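PDB 5V4D: putative translational inhibitor protein from Yersinia pestis, which is of unknown function but belongs to the Rid (YjgF-like) family and may therefore act as an enamine/imine deaminase. Local coordinates for residues Q55-K58 with N59-A62; S112-P115 with K116-V120; V45-I49 with E50-R54. All blocks are in the same frame, centred on the assembly; numbering follows the deposited sequence. Where two conformers were deposited one is given.

Interaction 1: Q55-K58 with N59-A62; sequences QVLK and NIDA
Residues Q55-K58 and N59-A62 are consecutive turns of one unbroken alpha helix, 49-66, so the backbone joins them through the regular i to i+4 ladder. Four amides take part: N59 N donates to Q55 O, I60 N to V56 O and D61 N to L57 O, each at 2.9 Å, and A62 N to K58 O at 3.0 Å; the bond from I60 N to V56 O is the straightest, at 167° on the hydrogen. On one flank the ladder is doubled by side chains. With CG anti to its backbone N (chi1 -174°) and a bend at chi2, Q55 folds forward along the helix, and its NE2 reaches N59 OD1 at 3.1 Å. The acceptor lies almost in the amide plane of Q55, but the donor sits above the carbonyl plane of N59, and the two amide planes are 38° apart. The other end of the N59 amide is held elsewhere: ND2 gives a hydrogen bond to I37 O, so the side chain ties the helix to the loop beside it and its rotation is fixed from both ends. A neighbouring flank, facing the sheet and helix 87-98, is apolar. V56 CG1 touches I60 CD1 at 3.9 Å, and L57 CD2 approaches the same methyl at 4.3 Å. I60 CG1 also rests on V56 O, at 3.4 Å. Further along, D61 turns its carboxylate to Y97 OH, a hydrogen bond to helix 87-98, while K58 NZ stays 4.8 Å from D61 OD2, short of a salt bridge. V56 and I60 pack on I122 of strand 120-127, and L57 meets I93 and Y97. This is an amphipathic helix laid against the mixed sheet, as in the alpha-beta fold of the YjgF-like proteins.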
loop_
_atom_site.group_PDB
_atom_site.type_symbol
_atom_site.label_atom_id
_atom_site.label_comp_id
_atom_site.label_asym_id
_atom_site.label_seq_id
_atom_site.Cartn_x
_atom_site.Cartn_y
_atom_site.Cartn_z
ATOM N N GLN A 55 -21.127 2.572 -0.633
ATOM C CA GLN A 55 -20.786 3.943 -0.237
ATOM C C GLN A 55 -19.333 4.261 -0.591
ATOM O O GLN A 55 -19.042 5.346 -1.106
ATOM C CB GLN A 55 -21.063 4.152 1.260
ATOM C CG GLN A 55 -20.844 5.586 1.638
ATOM C CD GLN A 55 -21.922 6.472 1.050
ATOM O OE1 GLN A 55 -23.106 6.218 1.273
ATOM N NE2 GLN A 55 -21.540 7.423 0.215
ATOM N N VAL A 56 -18.412 3.310 -0.341
ATOM C CA VAL A 56 -17.003 3.557 -0.602
ATOM C C VAL A 56 -16.780 3.793 -2.084
ATOM O O VAL A 56 -16.040 4.700 -2.480
ATOM C CB VAL A 56 -16.175 2.375 -0.090
ATOM C CG1 VAL A 56 -14.764 2.353 -0.706
ATOM C CG2 VAL A 56 -16.148 2.398 1.442
ATOM N N LEU A 57 -17.412 2.974 -2.925
ATOM C CA LEU A 57 -17.197 3.110 -4.368
ATOM C C LEU A 57 -17.789 4.413 -4.879
ATOM O O LEU A 57 -17.233 5.028 -5.793
ATOM C CB LEU A 57 -17.785 1.892 -5.099
ATOM C CG LEU A 57 -17.031 0.636 -4.702
ATOM C CD1 LEU A 57 -17.824 -0.552 -5.249
ATOM C CD2 LEU A 57 -15.612 0.642 -5.224
ATOM N N LYS A 58 -18.939 4.844 -4.336
ATOM C CA LYS A 58 -19.490 6.147 -4.731
ATOM C C LYS A 58 -18.580 7.287 -4.300
ATOM O O LYS A 58 -18.442 8.289 -5.031
ATOM C CB LYS A 58 -20.900 6.346 -4.136
ATOM C CG LYS A 58 -22.004 5.499 -4.806
ATOM C CD LYS A 58 -22.215 5.868 -6.280
ATOM C CE LYS A 58 -22.671 7.314 -6.473
ATOM N NZ LYS A 58 -22.952 7.690 -7.936
ATOM N N ASN A 59 -17.968 7.171 -3.113
ATOM C CA ASN A 59 -17.044 8.207 -2.650
ATOM C C ASN A 59 -15.818 8.280 -3.549
ATOM O O ASN A 59 -15.372 9.374 -3.919
ATOM C CB ASN A 59 -16.621 7.932 -1.191
ATOM C CG ASN A 59 -17.769 8.094 -0.212
ATOM O OD1 ASN A 59 -18.806 8.634 -0.565
ATOM N ND2 ASN A 59 -17.573 7.649 1.031
ATOM N N ILE A 60 -15.278 7.126 -3.929
ATOM C CA ILE A 60 -14.174 7.095 -4.892
ATOM C C ILE A 60 -14.585 7.743 -6.205
ATOM O O ILE A 60 -13.849 8.552 -6.756
ATOM C CB ILE A 60 -13.700 5.649 -5.129
ATOM C CG1 ILE A 60 -12.981 5.112 -3.881
ATOM C CG2 ILE A 60 -12.816 5.554 -6.419
ATOM C CD1 ILE A 60 -12.798 3.545 -3.893
ATOM N N ASP A 61 -15.757 7.390 -6.724
ATOM C CA ASP A 61 -16.187 7.969 -7.990
ATOM C C ASP A 61 -16.219 9.493 -7.913
ATOM O O ASP A 61 -15.795 10.177 -8.850
ATOM C CB ASP A 61 -17.558 7.397 -8.363
ATOM C CG ASP A 61 -17.844 7.552 -9.828
ATOM O OD1 ASP A 61 -17.210 6.809 -10.595
ATOM O OD2 ASP A 61 -18.740 8.354 -10.190
ATOM N N ALA A 62 -16.725 10.049 -6.803
ATOM C CA ALA A 62 -16.773 11.508 -6.666
ATOM C C ALA A 62 -15.384 12.136 -6.758
ATOM O O ALA A 62 -15.226 13.237 -7.323
ATOM C CB ALA A 62 -17.433 11.904 -5.337
#

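Interaction 2: S112-P115 with K116-V120; sequences SALP and KGALV
A tight reversal in the loop between strands 105-110 and 120-127 brings L114 and P115 round to G117 and A118. Two overlapping beta turns build it, type II over 114-117 and type I' over 115-118: G117 N donates to L114 O at 3.1 Å, and A118 N donates to P115 O at 3.2 Å, the second bond being straighter (165°). In each, the amide comes in from above the carbonyl plane. P115 sits at the first corner with phi near -53°, and K116 and G117 follow with positive phi, at G117 a value that glycine accepts easily. Once the chain has turned, L114 faces the returning chain. Its CB lies 4.0 Å from A118 CB, and with CG anti to the carbonyl carbon (chi1 -70°) the branch runs on so that CD1 comes to 3.4 Å from V120 N, pressing on the backbone just past the turn. Water 1 spans the mouth of the reversal, accepting from L114 N at 2.9 Å and donating to A118 O at 2.8 Å, which joins two backbone groups that do not meet directly. Around the turn, L114 packs on F80 of strand 74-81 and also on V109 of a second subunit, while P115 packs on T108 of that subunit. V120, where strand 120-127 begins, lies over I49, Q52 and T53 of helix 49-66.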
loop_
_atom_site.group_PDB
_atom_site.type_symbol
_atom_site.label_atom_id
_atom_site.label_comp_id
_atom_site.label_asym_id
_atom_site.label_seq_id
_atom_site.Cartn_x
_atom_site.Cartn_y
_atom_site.Cartn_z
ATOM N N SER A 112 -7.205 -5.310 11.311
ATOM C CA SER A 112 -7.961 -5.564 12.529
ATOM C C SER A 112 -9.023 -4.491 12.768
ATOM O O SER A 112 -10.117 -4.810 13.264
ATOM C CB SER A 112 -7.027 -5.745 13.743
ATOM O OG SER A 112 -6.015 -4.773 13.848
ATOM N N ALA A 113 -8.763 -3.244 12.366
ATOM C CA ALA A 113 -9.726 -2.177 12.586
ATOM C C ALA A 113 -9.497 -1.090 11.543
ATOM O O ALA A 113 -8.402 -0.950 10.983
ATOM C CB ALA A 113 -9.619 -1.559 13.981
ATOM N N LEU A 114 -10.533 -0.287 11.331
ATOM C CA LEU A 114 -10.518 0.810 10.375
ATOM C C LEU A 114 -11.070 2.061 11.040
ATOM O O LEU A 114 -11.824 1.981 12.024
ATOM C CB LEU A 114 -11.355 0.489 9.126
ATOM C CG LEU A 114 -10.727 -0.591 8.236
ATOM C CD1 LEU A 114 -11.743 -1.058 7.178
ATOM C CD2 LEU A 114 -9.428 -0.114 7.563
ATOM N N PRO A 115 -10.774 3.232 10.483
ATOM C CA PRO A 115 -11.355 4.465 11.026
ATOM C C PRO A 115 -12.871 4.366 11.121
ATOM O O PRO A 115 -13.532 3.820 10.228
ATOM C CB PRO A 115 -10.944 5.526 9.999
ATOM C CG PRO A 115 -9.640 5.008 9.451
ATOM C CD PRO A 115 -9.881 3.497 9.340
ATOM N N LYS A 116 -13.408 4.908 12.211
ATOM C CA LYS A 116 -14.847 4.987 12.499
ATOM C C LYS A 116 -15.527 3.637 12.601
ATOM O O LYS A 116 -16.771 3.557 12.639
ATOM C CB LYS A 116 -15.573 5.866 11.453
ATOM C CG LYS A 116 -14.996 7.261 11.378
ATOM C CD LYS A 116 -16.007 8.230 10.831
ATOM C CE LYS A 116 -15.760 9.640 11.329
ATOM N NZ LYS A 116 -16.563 9.910 12.553
ATOM N N GLY A 117 -14.762 2.555 12.746
ATOM C CA GLY A 117 -15.349 1.242 12.863
ATOM C C GLY A 117 -15.832 0.698 11.553
ATOM O O GLY A 117 -16.643 -0.235 11.554
ATOM N N ALA A 118 -15.340 1.243 10.448
ATOM C CA ALA A 118 -15.736 0.767 9.110
ATOM C C ALA A 118 -15.389 -0.711 8.899
ATOM O O ALA A 118 -14.432 -1.250 9.474
ATOM C CB ALA A 118 -15.039 1.582 8.027
ATOM N N LEU A 119 -16.148 -1.364 8.022
ATOM C CA LEU A 119 -15.853 -2.757 7.646
ATOM C C LEU A 119 -14.891 -2.872 6.471
ATOM O O LEU A 119 -14.351 -3.976 6.195
ATOM C CB LEU A 119 -17.139 -3.499 7.244
ATOM C CG LEU A 119 -18.218 -3.560 8.339
ATOM C CD1 LEU A 119 -19.514 -4.159 7.744
ATOM C CD2 LEU A 119 -17.748 -4.388 9.543
ATOM N N VAL A 120 -14.754 -1.799 5.702
ATOM C CA VAL A 120 -13.979 -1.854 4.475
ATOM C C VAL A 120 -13.458 -0.452 4.207
ATOM O O VAL A 120 -14.146 0.539 4.478
ATOM C CB VAL A 120 -14.825 -2.421 3.304
ATOM C CG1 VAL A 120 -16.143 -1.617 3.053
ATOM C CG2 VAL A 120 -13.989 -2.526 2.012
HETATM O O HOH W 1 -13.202 -1.184 12.042
#

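Interaction 3: V45-I49 with E50-R54; sequences VENDI and EKQTR
The loop V45-D48 runs straight into helix 49-66, which I49 begins and whose first turn is closed by Q52 N donating to D48 O, at 2.9 Å and nearly along the C=O axis. D48 is the N-cap. Its CG stands anti to the backbone N (chi1 173°), which swings OD2 over the open end of the helix; OD2 accepts from K51 N at 3.1 Å, met from above the carboxylate plane, and more weakly from E50 N. Such a cap satisfies amides for which a first turn offers no carbonyl, and the negative carboxylate is probably favoured by the helix dipole. Just before it, N47 is the centre of an inverse gamma turn, D48 N bonding E46 O at 2.8 Å. That same oxygen also takes Q52 NE2 at 3.0 Å, the two donors approaching from opposite faces of its plane. Q52 OE1 goes to L119 N, so one side-chain amide holds both loops, while water 2 accepts from both Q52 NE2 and N47 ND2. On the outer side K51 stretches out past D48, and its NZ makes a salt bridge with E46 OE1 at 3.0 Å, its hydrogen bond weak in geometry. V45 CG2 and Q52 CG touch at 3.6 Å, the two side chains running antiparallel there. Deeper in, I49 O is gripped twice by T53, through N at 2.9 Å and OG1 at 2.8 Å, from opposite faces of the carbonyl.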
loop_
_atom_site.group_PDB
_atom_site.type_symbol
_atom_site.label_atom_id
_atom_site.label_comp_id
_atom_site.label_asym_id
_atom_site.label_seq_id
_atom_site.Cartn_x
_atom_site.Cartn_y
_atom_site.Cartn_z
ATOM N N VAL A 45 -22.235 4.759 7.260
ATOM C CA VAL A 45 -23.484 4.091 6.965
ATOM C C VAL A 45 -23.632 2.834 7.828
ATOM O O VAL A 45 -22.750 2.484 8.632
ATOM C CB VAL A 45 -23.611 3.812 5.451
ATOM C CG1 VAL A 45 -23.407 5.115 4.634
ATOM C CG2 VAL A 45 -22.634 2.773 4.968
ATOM N N GLU A 46 -24.772 2.167 7.686
ATOM C CA GLU A 46 -25.112 0.997 8.495
ATOM C C GLU A 46 -24.016 -0.070 8.457
ATOM O O GLU A 46 -23.286 -0.213 7.460
ATOM C CB GLU A 46 -26.424 0.430 7.945
ATOM C CG GLU A 46 -26.859 -0.905 8.462
ATOM C CD GLU A 46 -28.212 -1.294 7.924
ATOM O OE1 GLU A 46 -28.297 -2.392 7.326
ATOM O OE2 GLU A 46 -29.172 -0.491 8.095
ATOM N N ASN A 47 -23.951 -0.873 9.537
ATOM C CA ASN A 47 -22.997 -1.978 9.664
ATOM C C ASN A 47 -23.419 -3.166 8.791
ATOM O O ASN A 47 -23.888 -4.214 9.274
ATOM C CB ASN A 47 -22.887 -2.338 11.159
ATOM C CG ASN A 47 -21.809 -3.355 11.453
ATOM O OD1 ASN A 47 -22.087 -4.399 12.048
ATOM N ND2 ASN A 47 -20.569 -3.042 11.092
ATOM N N ASP A 48 -23.262 -2.989 7.484
ATOM C CA ASP A 48 -23.686 -3.935 6.452
ATOM C C ASP A 48 -22.631 -3.849 5.348
ATOM O O ASP A 48 -22.423 -2.763 4.790
ATOM C CB ASP A 48 -25.078 -3.525 5.957
ATOM C CG ASP A 48 -25.596 -4.308 4.756
ATOM O OD1 ASP A 48 -26.821 -4.610 4.744
ATOM O OD2 ASP A 48 -24.903 -4.546 3.774
ATOM N N ILE A 49 -21.909 -4.955 5.097
ATOM C CA ILE A 49 -20.773 -4.886 4.174
ATOM C C ILE A 49 -21.204 -4.437 2.776
ATOM O O ILE A 49 -20.456 -3.728 2.105
ATOM C CB ILE A 49 -20.018 -6.233 4.152
ATOM C CG1 ILE A 49 -18.757 -6.127 3.293
ATOM C CG2 ILE A 49 -20.906 -7.402 3.628
ATOM C CD1 ILE A 49 -17.644 -5.253 3.946
ATOM N N GLU A 50 -22.401 -4.834 2.320
ATOM C CA GLU A 50 -22.834 -4.441 0.972
ATOM C C GLU A 50 -23.100 -2.944 0.896
ATOM O O GLU A 50 -22.610 -2.256 -0.021
ATOM C CB GLU A 50 -24.074 -5.255 0.550
ATOM C CG GLU A 50 -23.736 -6.750 0.490
ATOM C CD GLU A 50 -24.875 -7.657 0.042
ATOM O OE1 GLU A 50 -24.763 -8.893 0.271
ATOM O OE2 GLU A 50 -25.870 -7.149 -0.535
ATOM N N LYS A 51 -23.870 -2.410 1.848
ATOM C CA LYS A 51 -24.134 -0.963 1.851
ATOM C C LYS A 51 -22.836 -0.170 1.981
ATOM O O LYS A 51 -22.660 0.873 1.321
ATOM C CB LYS A 51 -25.099 -0.620 2.983
ATOM C CG LYS A 51 -26.516 -1.095 2.692
ATOM C CD LYS A 51 -27.408 -0.864 3.887
ATOM C CE LYS A 51 -28.825 -1.416 3.640
ATOM N NZ LYS A 51 -29.632 -1.237 4.875
ATOM N N GLN A 52 -21.895 -0.675 2.790
ATOM C CA GLN A 52 -20.650 0.066 2.997
ATOM C C GLN A 52 -19.776 0.039 1.759
ATOM O O GLN A 52 -19.164 1.063 1.408
ATOM C CB GLN A 52 -19.884 -0.472 4.220
ATOM C CG GLN A 52 -20.604 -0.163 5.528
ATOM C CD GLN A 52 -19.717 -0.289 6.748
ATOM O OE1 GLN A 52 -18.541 -0.629 6.654
ATOM N NE2 GLN A 52 -20.288 0.029 7.906
ATOM N N THR A 53 -19.716 -1.106 1.058
ATOM C CA THR A 53 -18.956 -1.167 -0.187
ATOM C C THR A 53 -19.523 -0.213 -1.217
ATOM O O THR A 53 -18.767 0.490 -1.894
ATOM C CB THR A 53 -18.960 -2.597 -0.736
ATOM O OG1 THR A 53 -18.354 -3.490 0.213
ATOM C CG2 THR A 53 -18.137 -2.640 -1.990
ATOM N N ARG A 54 -20.856 -0.147 -1.319
ATOM C CA ARG A 54 -21.480 0.781 -2.254
ATOM C C ARG A 54 -21.101 2.216 -1.928
ATOM O O ARG A 54 -20.739 2.985 -2.836
ATOM C CB ARG A 54 -22.999 0.628 -2.232
ATOM C CG ARG A 54 -23.476 -0.680 -2.767
ATOM C CD ARG A 54 -24.997 -0.694 -2.837
ATOM N NE ARG A 54 -25.436 -2.034 -3.212
ATOM C CZ ARG A 54 -25.344 -2.557 -4.440
ATOM N NH1 ARG A 54 -24.842 -1.865 -5.449
ATOM N NH2 ARG A 54 -25.742 -3.800 -4.660
HETATM O O HOH W 2 -19.298 -0.652 10.606
#

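How the interactions relate
Interactions 1 and 3 share helix 49-66, the latter at its N-terminal end and the former further along, whereas interaction 2 lies in the loop leading to strand 120-127. The centre of interaction 1 lies about 6 Å from the centre of the chain, those of the others about 13 Å; it pairs regular helix bonds and one side-chain amide pair with an apolar flank. Interaction 3 is richer in polar contacts, with a cap, a salt bridge and a water; interaction 2 relies on backbone turns, a leucine and a water, at a subunit border. They also meet: V45 CG1 lies against Q55 OE1, V56 CG2 packs near V120 O, and L119 fits over N47 and I49.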